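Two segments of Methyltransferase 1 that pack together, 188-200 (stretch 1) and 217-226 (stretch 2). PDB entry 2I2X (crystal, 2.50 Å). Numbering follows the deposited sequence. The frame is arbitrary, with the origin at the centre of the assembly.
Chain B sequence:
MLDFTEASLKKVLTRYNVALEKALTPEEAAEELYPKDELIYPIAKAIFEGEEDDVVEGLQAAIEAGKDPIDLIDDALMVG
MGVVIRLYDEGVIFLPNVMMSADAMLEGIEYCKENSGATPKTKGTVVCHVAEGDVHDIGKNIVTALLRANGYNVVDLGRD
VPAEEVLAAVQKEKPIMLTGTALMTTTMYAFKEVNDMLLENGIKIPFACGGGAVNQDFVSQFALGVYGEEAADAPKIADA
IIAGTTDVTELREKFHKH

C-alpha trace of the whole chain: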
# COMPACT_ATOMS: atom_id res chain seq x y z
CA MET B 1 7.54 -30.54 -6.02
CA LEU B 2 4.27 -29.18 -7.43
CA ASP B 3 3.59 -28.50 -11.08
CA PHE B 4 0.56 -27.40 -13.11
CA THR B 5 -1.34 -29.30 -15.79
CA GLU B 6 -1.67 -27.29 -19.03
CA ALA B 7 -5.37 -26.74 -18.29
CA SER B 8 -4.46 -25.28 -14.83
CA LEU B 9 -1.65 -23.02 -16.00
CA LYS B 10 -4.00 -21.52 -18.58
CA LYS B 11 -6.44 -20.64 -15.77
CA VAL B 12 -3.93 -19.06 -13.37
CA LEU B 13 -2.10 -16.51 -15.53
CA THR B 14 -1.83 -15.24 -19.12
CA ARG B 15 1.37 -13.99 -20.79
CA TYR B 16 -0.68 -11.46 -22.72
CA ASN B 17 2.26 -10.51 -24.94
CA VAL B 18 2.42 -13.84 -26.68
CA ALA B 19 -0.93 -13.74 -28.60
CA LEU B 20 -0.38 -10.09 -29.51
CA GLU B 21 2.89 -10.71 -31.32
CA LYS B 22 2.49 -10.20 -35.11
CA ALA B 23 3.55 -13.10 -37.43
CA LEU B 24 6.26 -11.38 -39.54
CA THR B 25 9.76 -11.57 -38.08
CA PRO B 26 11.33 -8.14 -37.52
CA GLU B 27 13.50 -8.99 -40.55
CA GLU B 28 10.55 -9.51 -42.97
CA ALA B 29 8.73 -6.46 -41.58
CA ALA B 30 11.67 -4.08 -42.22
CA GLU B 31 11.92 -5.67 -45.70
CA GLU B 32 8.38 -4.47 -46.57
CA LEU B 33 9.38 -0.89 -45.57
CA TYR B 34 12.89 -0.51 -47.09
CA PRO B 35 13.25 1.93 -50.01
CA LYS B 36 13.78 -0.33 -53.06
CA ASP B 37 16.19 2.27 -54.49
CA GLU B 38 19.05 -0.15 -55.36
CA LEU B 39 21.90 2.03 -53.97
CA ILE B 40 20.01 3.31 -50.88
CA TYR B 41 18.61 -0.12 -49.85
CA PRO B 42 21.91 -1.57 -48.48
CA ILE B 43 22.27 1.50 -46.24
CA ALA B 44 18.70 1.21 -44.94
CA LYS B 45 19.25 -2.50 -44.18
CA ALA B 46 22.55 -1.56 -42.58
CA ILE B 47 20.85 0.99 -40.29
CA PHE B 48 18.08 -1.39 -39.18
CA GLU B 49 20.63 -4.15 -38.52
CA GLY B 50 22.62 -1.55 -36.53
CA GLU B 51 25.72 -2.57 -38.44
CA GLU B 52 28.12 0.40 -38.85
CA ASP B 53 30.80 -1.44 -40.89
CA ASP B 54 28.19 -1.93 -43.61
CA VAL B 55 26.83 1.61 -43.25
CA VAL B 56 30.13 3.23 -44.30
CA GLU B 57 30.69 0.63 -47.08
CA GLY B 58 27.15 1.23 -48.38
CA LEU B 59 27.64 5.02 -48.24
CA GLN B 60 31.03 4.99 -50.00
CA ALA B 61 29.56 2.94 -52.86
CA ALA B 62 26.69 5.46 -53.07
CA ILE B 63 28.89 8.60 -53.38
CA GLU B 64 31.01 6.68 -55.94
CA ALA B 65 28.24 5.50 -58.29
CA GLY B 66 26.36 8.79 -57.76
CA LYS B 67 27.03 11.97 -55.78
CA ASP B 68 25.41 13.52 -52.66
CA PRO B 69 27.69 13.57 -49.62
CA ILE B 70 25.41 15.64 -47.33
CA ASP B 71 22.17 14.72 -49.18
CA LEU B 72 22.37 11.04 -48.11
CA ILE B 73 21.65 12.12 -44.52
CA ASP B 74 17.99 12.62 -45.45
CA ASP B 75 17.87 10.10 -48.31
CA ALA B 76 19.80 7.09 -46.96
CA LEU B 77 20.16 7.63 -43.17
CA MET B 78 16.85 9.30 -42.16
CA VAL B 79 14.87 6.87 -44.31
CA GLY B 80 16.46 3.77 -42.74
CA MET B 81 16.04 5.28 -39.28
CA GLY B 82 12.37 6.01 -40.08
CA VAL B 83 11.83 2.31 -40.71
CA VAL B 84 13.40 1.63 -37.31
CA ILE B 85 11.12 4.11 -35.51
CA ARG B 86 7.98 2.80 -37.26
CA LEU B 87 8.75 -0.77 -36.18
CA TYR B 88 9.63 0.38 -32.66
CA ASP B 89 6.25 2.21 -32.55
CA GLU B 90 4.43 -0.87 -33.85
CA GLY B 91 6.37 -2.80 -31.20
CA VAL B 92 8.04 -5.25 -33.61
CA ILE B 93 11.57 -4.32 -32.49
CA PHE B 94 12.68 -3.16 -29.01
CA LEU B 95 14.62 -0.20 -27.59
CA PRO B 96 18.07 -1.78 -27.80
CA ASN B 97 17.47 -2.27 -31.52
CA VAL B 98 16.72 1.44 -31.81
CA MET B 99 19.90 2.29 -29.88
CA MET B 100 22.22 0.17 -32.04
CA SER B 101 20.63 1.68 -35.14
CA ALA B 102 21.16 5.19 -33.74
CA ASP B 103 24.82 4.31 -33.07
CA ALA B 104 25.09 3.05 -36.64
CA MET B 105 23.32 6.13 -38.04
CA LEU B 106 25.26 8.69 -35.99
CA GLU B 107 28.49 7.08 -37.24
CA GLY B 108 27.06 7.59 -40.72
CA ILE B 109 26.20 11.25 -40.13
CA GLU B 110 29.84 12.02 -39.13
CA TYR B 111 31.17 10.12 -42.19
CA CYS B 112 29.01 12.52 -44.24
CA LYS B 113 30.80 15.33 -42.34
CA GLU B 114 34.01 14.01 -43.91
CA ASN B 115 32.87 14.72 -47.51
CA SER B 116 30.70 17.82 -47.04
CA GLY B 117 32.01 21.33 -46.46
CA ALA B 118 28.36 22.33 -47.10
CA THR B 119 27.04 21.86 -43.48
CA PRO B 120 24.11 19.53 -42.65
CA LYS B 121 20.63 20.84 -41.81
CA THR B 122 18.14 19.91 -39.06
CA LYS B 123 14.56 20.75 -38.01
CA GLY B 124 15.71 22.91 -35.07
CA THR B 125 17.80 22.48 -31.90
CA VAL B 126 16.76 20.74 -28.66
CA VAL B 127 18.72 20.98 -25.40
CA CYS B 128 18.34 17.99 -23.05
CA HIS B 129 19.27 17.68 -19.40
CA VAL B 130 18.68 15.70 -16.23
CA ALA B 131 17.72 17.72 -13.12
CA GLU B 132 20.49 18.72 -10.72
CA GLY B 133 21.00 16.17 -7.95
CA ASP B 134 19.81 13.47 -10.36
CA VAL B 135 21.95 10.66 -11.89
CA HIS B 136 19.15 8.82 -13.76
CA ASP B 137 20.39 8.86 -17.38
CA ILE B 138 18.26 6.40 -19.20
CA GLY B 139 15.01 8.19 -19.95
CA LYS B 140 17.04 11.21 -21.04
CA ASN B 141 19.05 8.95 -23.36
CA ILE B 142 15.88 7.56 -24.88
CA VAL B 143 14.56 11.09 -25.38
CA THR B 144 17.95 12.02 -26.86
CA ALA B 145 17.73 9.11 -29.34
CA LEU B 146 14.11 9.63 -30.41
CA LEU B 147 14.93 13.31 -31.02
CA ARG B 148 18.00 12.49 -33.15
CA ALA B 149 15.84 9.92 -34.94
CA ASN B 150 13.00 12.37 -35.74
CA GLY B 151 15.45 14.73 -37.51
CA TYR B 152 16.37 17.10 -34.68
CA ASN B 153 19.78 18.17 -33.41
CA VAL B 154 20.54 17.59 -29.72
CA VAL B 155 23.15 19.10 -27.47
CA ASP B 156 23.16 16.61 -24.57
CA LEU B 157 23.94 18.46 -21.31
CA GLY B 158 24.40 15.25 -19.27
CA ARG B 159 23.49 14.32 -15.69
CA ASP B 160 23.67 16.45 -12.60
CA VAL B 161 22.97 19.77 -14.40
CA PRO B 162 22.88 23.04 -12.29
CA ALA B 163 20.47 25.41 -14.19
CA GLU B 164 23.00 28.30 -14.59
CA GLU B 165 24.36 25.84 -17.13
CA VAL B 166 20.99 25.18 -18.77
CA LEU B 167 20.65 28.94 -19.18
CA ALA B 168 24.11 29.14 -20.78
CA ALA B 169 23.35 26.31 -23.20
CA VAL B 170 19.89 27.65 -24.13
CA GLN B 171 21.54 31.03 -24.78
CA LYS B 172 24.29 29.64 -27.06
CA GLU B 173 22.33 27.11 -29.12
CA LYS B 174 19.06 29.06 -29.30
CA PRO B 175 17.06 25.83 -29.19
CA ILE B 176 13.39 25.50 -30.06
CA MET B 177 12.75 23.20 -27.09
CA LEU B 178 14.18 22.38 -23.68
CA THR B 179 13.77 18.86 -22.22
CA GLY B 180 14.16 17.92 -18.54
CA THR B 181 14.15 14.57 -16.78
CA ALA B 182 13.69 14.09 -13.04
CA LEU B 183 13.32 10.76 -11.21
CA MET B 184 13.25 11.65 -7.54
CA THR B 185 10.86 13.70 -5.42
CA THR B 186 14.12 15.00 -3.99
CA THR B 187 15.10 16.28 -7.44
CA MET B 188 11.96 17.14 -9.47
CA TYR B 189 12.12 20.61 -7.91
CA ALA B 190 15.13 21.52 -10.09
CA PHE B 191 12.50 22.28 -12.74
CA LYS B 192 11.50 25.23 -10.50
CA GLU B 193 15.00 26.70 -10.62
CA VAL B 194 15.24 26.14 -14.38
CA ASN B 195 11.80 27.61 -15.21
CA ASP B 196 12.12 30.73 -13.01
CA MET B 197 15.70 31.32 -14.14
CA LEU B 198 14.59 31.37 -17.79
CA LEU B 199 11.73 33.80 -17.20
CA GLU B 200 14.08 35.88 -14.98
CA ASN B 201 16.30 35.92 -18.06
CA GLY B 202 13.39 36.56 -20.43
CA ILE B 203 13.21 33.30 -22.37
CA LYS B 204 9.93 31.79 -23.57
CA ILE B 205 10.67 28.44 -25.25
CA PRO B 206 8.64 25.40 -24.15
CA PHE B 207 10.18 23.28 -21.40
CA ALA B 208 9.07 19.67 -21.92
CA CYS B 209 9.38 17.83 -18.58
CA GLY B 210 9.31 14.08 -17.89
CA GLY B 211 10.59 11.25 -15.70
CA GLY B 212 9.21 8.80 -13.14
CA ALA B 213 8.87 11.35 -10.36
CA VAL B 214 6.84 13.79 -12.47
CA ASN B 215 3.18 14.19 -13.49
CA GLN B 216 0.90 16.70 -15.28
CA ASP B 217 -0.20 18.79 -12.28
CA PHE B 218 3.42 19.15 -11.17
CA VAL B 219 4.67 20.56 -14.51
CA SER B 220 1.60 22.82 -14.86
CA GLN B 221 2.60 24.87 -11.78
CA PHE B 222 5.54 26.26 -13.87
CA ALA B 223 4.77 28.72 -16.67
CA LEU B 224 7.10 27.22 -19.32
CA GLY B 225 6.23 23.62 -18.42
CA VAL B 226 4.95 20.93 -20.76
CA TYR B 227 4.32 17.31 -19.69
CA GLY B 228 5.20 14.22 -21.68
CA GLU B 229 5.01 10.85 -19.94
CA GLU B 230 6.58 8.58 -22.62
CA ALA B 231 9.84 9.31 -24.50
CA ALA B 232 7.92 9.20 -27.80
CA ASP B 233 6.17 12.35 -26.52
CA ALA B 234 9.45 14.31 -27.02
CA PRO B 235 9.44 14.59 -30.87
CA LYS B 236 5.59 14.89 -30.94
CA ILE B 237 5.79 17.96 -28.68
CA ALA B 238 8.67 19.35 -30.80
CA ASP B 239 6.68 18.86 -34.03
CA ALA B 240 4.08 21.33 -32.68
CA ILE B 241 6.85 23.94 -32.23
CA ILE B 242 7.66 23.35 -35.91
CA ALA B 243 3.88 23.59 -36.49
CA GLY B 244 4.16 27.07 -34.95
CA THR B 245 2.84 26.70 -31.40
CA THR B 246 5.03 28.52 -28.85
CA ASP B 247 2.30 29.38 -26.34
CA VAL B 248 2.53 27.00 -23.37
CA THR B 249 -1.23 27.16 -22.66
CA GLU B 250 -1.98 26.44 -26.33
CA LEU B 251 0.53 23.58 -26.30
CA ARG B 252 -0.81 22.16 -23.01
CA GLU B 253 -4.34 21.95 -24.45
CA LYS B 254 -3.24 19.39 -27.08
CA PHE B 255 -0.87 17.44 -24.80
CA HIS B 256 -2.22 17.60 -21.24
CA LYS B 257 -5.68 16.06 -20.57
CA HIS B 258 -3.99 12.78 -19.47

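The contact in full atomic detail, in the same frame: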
# COMPACT_ATOMS: atom_id res chain seq x y z
N MET B 188 12.93 16.58 -8.52
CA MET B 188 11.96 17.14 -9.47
C MET B 188 11.85 18.66 -9.35
O MET B 188 11.48 19.34 -10.30
CB MET B 188 10.58 16.51 -9.27
CG MET B 188 10.20 16.40 -7.78
SD MET B 188 8.58 15.66 -7.48
CE MET B 188 8.28 16.15 -5.77
N TYR B 189 12.18 19.18 -8.17
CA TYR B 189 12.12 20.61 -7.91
C TYR B 189 13.18 21.46 -8.63
O TYR B 189 13.10 22.69 -8.60
CB TYR B 189 12.09 20.88 -6.40
CG TYR B 189 10.67 20.93 -5.86
CD1 TYR B 189 10.28 20.15 -4.77
CD2 TYR B 189 9.71 21.73 -6.49
CE1 TYR B 189 8.96 20.19 -4.29
CE2 TYR B 189 8.39 21.78 -6.03
CZ TYR B 189 8.02 21.02 -4.94
OH TYR B 189 6.71 21.08 -4.50
N ALA B 190 14.14 20.81 -9.29
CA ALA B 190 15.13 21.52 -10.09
C ALA B 190 14.50 22.08 -11.35
O ALA B 190 15.14 22.85 -12.08
CB ALA B 190 16.30 20.62 -10.42
N PHE B 191 13.25 21.70 -11.62
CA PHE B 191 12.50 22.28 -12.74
C PHE B 191 12.07 23.71 -12.37
O PHE B 191 12.03 24.58 -13.24
CB PHE B 191 11.27 21.44 -13.09
CG PHE B 191 11.58 20.07 -13.69
CD1 PHE B 191 12.85 19.74 -14.14
CD2 PHE B 191 10.56 19.12 -13.83
CE1 PHE B 191 13.11 18.48 -14.70
CE2 PHE B 191 10.81 17.87 -14.39
CZ PHE B 191 12.08 17.55 -14.83
N LYS B 192 11.73 23.90 -11.09
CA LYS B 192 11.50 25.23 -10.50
C LYS B 192 12.63 26.14 -10.91
O LYS B 192 12.45 27.02 -11.75
CB LYS B 192 11.48 25.15 -8.96
CG LYS B 192 10.13 25.35 -8.27
CD LYS B 192 9.83 26.82 -8.02
CE LYS B 192 8.33 27.05 -7.84
NZ LYS B 192 7.93 28.42 -8.26
N GLU B 193 13.81 25.91 -10.33
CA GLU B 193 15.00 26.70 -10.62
C GLU B 193 15.14 27.02 -12.09
O GLU B 193 15.25 28.19 -12.45
CB GLU B 193 16.26 26.01 -10.11
CG GLU B 193 16.82 26.61 -8.84
CD GLU B 193 18.18 26.05 -8.48
OE1 GLU B 193 18.23 24.91 -7.94
OE2 GLU B 193 19.19 26.75 -8.74
N VAL B 194 15.12 25.99 -12.93
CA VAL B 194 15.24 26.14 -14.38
C VAL B 194 14.18 27.09 -14.97
O VAL B 194 14.53 28.05 -15.64
CB VAL B 194 15.25 24.78 -15.12
CG1 VAL B 194 15.14 24.96 -16.63
CG2 VAL B 194 16.52 24.01 -14.78
N ASN B 195 12.91 26.81 -14.70
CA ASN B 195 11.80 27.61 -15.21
C ASN B 195 11.89 29.10 -14.84
O ASN B 195 11.86 29.96 -15.72
CB ASN B 195 10.46 27.03 -14.76
CG ASN B 195 9.30 27.95 -15.07
OD1 ASN B 195 8.96 28.84 -14.29
ND2 ASN B 195 8.69 27.75 -16.23
N ASP B 196 11.99 29.37 -13.54
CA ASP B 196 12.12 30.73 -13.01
C ASP B 196 13.31 31.44 -13.64
O ASP B 196 13.19 32.57 -14.10
CB ASP B 196 12.30 30.71 -11.48
CG ASP B 196 11.12 30.11 -10.75
OD1 ASP B 196 10.14 29.69 -11.41
OD2 ASP B 196 11.16 30.06 -9.51
N MET B 197 14.45 30.75 -13.67
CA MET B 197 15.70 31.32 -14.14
C MET B 197 15.78 31.48 -15.67
O MET B 197 16.78 31.94 -16.20
CB MET B 197 16.86 30.47 -13.63
CG MET B 197 18.18 31.18 -13.51
SD MET B 197 19.50 30.08 -14.02
CE MET B 197 18.77 29.38 -15.50
N LEU B 198 14.71 31.09 -16.37
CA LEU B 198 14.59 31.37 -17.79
C LEU B 198 13.71 32.59 -18.00
O LEU B 198 14.02 33.45 -18.83
CB LEU B 198 14.03 30.18 -18.56
CG LEU B 198 14.95 29.00 -18.90
CD1 LEU B 198 14.26 28.10 -19.93
CD2 LEU B 198 16.32 29.43 -19.41
N LEU B 199 12.62 32.64 -17.25
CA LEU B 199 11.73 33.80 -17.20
C LEU B 199 12.44 35.04 -16.61
O LEU B 199 12.24 36.15 -17.10
CB LEU B 199 10.49 33.49 -16.36
CG LEU B 199 9.55 32.33 -16.71
CD1 LEU B 199 8.50 32.19 -15.61
CD2 LEU B 199 8.91 32.52 -18.09
N GLU B 200 13.25 34.82 -15.58
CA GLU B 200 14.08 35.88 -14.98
C GLU B 200 15.23 36.28 -15.91
O GLU B 200 15.99 37.21 -15.62
CB GLU B 200 14.63 35.45 -13.62
CG GLU B 200 13.59 35.42 -12.50
CD GLU B 200 14.17 34.92 -11.18
OE1 GLU B 200 14.63 33.76 -11.12
OE2 GLU B 200 14.15 35.70 -10.20
N ASP B 217 0.07 17.72 -13.24
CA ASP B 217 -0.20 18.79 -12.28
C ASP B 217 1.08 19.43 -11.75
O ASP B 217 1.11 20.65 -11.50
CB ASP B 217 -1.07 18.28 -11.12
CG ASP B 217 -2.47 17.89 -11.58
OD1 ASP B 217 -3.09 18.68 -12.33
OD2 ASP B 217 -2.95 16.80 -11.19
N PHE B 218 2.13 18.62 -11.58
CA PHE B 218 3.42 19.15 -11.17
C PHE B 218 4.04 20.11 -12.20
O PHE B 218 4.50 21.19 -11.83
CB PHE B 218 4.40 18.03 -10.80
CG PHE B 218 5.70 18.54 -10.24
CD1 PHE B 218 5.78 18.91 -8.91
CD2 PHE B 218 6.82 18.67 -11.05
CE1 PHE B 218 6.97 19.40 -8.38
CE2 PHE B 218 8.01 19.15 -10.53
CZ PHE B 218 8.09 19.52 -9.19
N VAL B 219 4.04 19.73 -13.48
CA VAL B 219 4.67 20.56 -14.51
C VAL B 219 3.84 21.82 -14.83
O VAL B 219 4.39 22.84 -15.26
CB VAL B 219 5.00 19.77 -15.81
CG1 VAL B 219 5.69 18.46 -15.48
CG2 VAL B 219 3.74 19.51 -16.61
N SER B 220 2.53 21.73 -14.61
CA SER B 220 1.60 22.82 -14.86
C SER B 220 1.80 24.01 -13.93
O SER B 220 1.50 25.14 -14.30
CB SER B 220 0.15 22.34 -14.78
OG SER B 220 -0.16 21.51 -15.89
N GLN B 221 2.32 23.77 -12.72
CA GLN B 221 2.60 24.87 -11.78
C GLN B 221 3.73 25.82 -12.24
O GLN B 221 3.89 26.92 -11.69
CB GLN B 221 2.82 24.35 -10.36
CG GLN B 221 4.21 23.79 -10.07
CD GLN B 221 4.35 23.27 -8.65
OE1 GLN B 221 3.77 23.82 -7.72
NE2 GLN B 221 5.13 22.20 -8.49
N PHE B 222 4.51 25.41 -13.24
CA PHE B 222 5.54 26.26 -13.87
C PHE B 222 5.03 26.77 -15.21
O PHE B 222 4.38 26.03 -15.96
CB PHE B 222 6.86 25.51 -14.06
CG PHE B 222 7.27 24.68 -12.87
CD1 PHE B 222 7.34 23.30 -12.97
CD2 PHE B 222 7.55 25.29 -11.65
CE1 PHE B 222 7.70 22.53 -11.86
CE2 PHE B 222 7.91 24.54 -10.55
CZ PHE B 222 7.99 23.15 -10.65
N ALA B 223 5.34 28.03 -15.51
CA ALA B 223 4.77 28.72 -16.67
C ALA B 223 5.23 28.12 -18.01
O ALA B 223 4.44 28.04 -18.95
CB ALA B 223 5.07 30.22 -16.61
N LEU B 224 6.49 27.71 -18.08
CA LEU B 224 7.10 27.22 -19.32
C LEU B 224 6.89 25.73 -19.52
O LEU B 224 7.21 25.19 -20.59
CB LEU B 224 8.59 27.54 -19.36
CG LEU B 224 9.02 29.01 -19.37
CD1 LEU B 224 10.48 29.15 -18.98
CD2 LEU B 224 8.75 29.66 -20.71
N GLY B 225 6.33 25.08 -18.50
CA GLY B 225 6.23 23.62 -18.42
C GLY B 225 5.25 22.91 -19.34
O GLY B 225 4.08 23.28 -19.43
N VAL B 226 5.76 21.89 -20.02
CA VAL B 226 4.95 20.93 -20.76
C VAL B 226 5.22 19.52 -20.20
O VAL B 226 6.37 19.19 -19.86
CB VAL B 226 5.30 20.93 -22.26
CG1 VAL B 226 4.14 20.35 -23.06
CG2 VAL B 226 5.61 22.34 -22.74

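The contact buries 596 Å², summed over both sides, and no clear hydrogen bond crosses it; the evidence is mostly that of apolar packing, with one polar side chain set among it. Stretch 1 is largely helical, and its residues meet stretch 2 in order, the early ones at Phe 218 and the later ones at Leu 224.

Met 188 opens the sequence with its CA-to-CB bond toward stretch 2. Its SD lies 4.4 Å from the centroid of the Phe 218 ring and 19° off the ring normal, which places the sulfur over the face. The backbone also takes part: Met 188 O is 3.5 Å from Phe 218 CE2, while the same oxygen accepts a hydrogen bond from Phe 191 N (3.2 Å).

Tyr 189 starts out sideways, but its ring comes nearer. The centroids of Tyr 189 and Phe 218 are 5.3 Å apart and the planes meet at 61°, an edge-to-face pair in which Phe 218 presents the edge; the closest atoms, Tyr 189 CE2 and Phe 218 CE1, are 3.6 Å apart. Phe 218, chi1 t, thus has sulfur over one face and aromatic carbon at its rim.

Ala 190 points away and makes no contact. Phe 191 reaches both aromatic residues of stretch 2: its CD2 is 4.2 Å from Phe 218 CE2, and its CB is 3.9 Å from Phe 222 CE1. The Phe 222 ring lies against the helix backbone, with Phe 191 C and Lys 192 N over one face. Lys 192 adds the aliphatic part of its chain, CG standing 3.3 Å from Phe 222 CE2, while its NZ forms a long salt bridge, 3.8 Å, with Asp 196 OD2 within the same stretch.

Glu 193 points away and Val 194 sideways, and neither touches stretch 2. One turn on from Phe 191, to whose O its N is hydrogen-bonded (2.8 Å), Asn 195 points toward stretch 2 and has 71 Å² covered, the most in stretch 1. Its modelled ND2 sits 2.9 Å from Leu 224 N; the amide is probably turned over in the model, so the nature of this polar approach remains open.

The last contacts are aliphatic. Leu 198 CB lies 3.7 Å from Leu 224 CD1, and Leu 199 CD2 lies 3.7 Å from Leu 224 CG, so Leu 224 packs against two consecutive leucines. Leu 199 CD1 also approaches Ala 223 CB at 4.1 Å. Glu 200, out of reach, makes no contact.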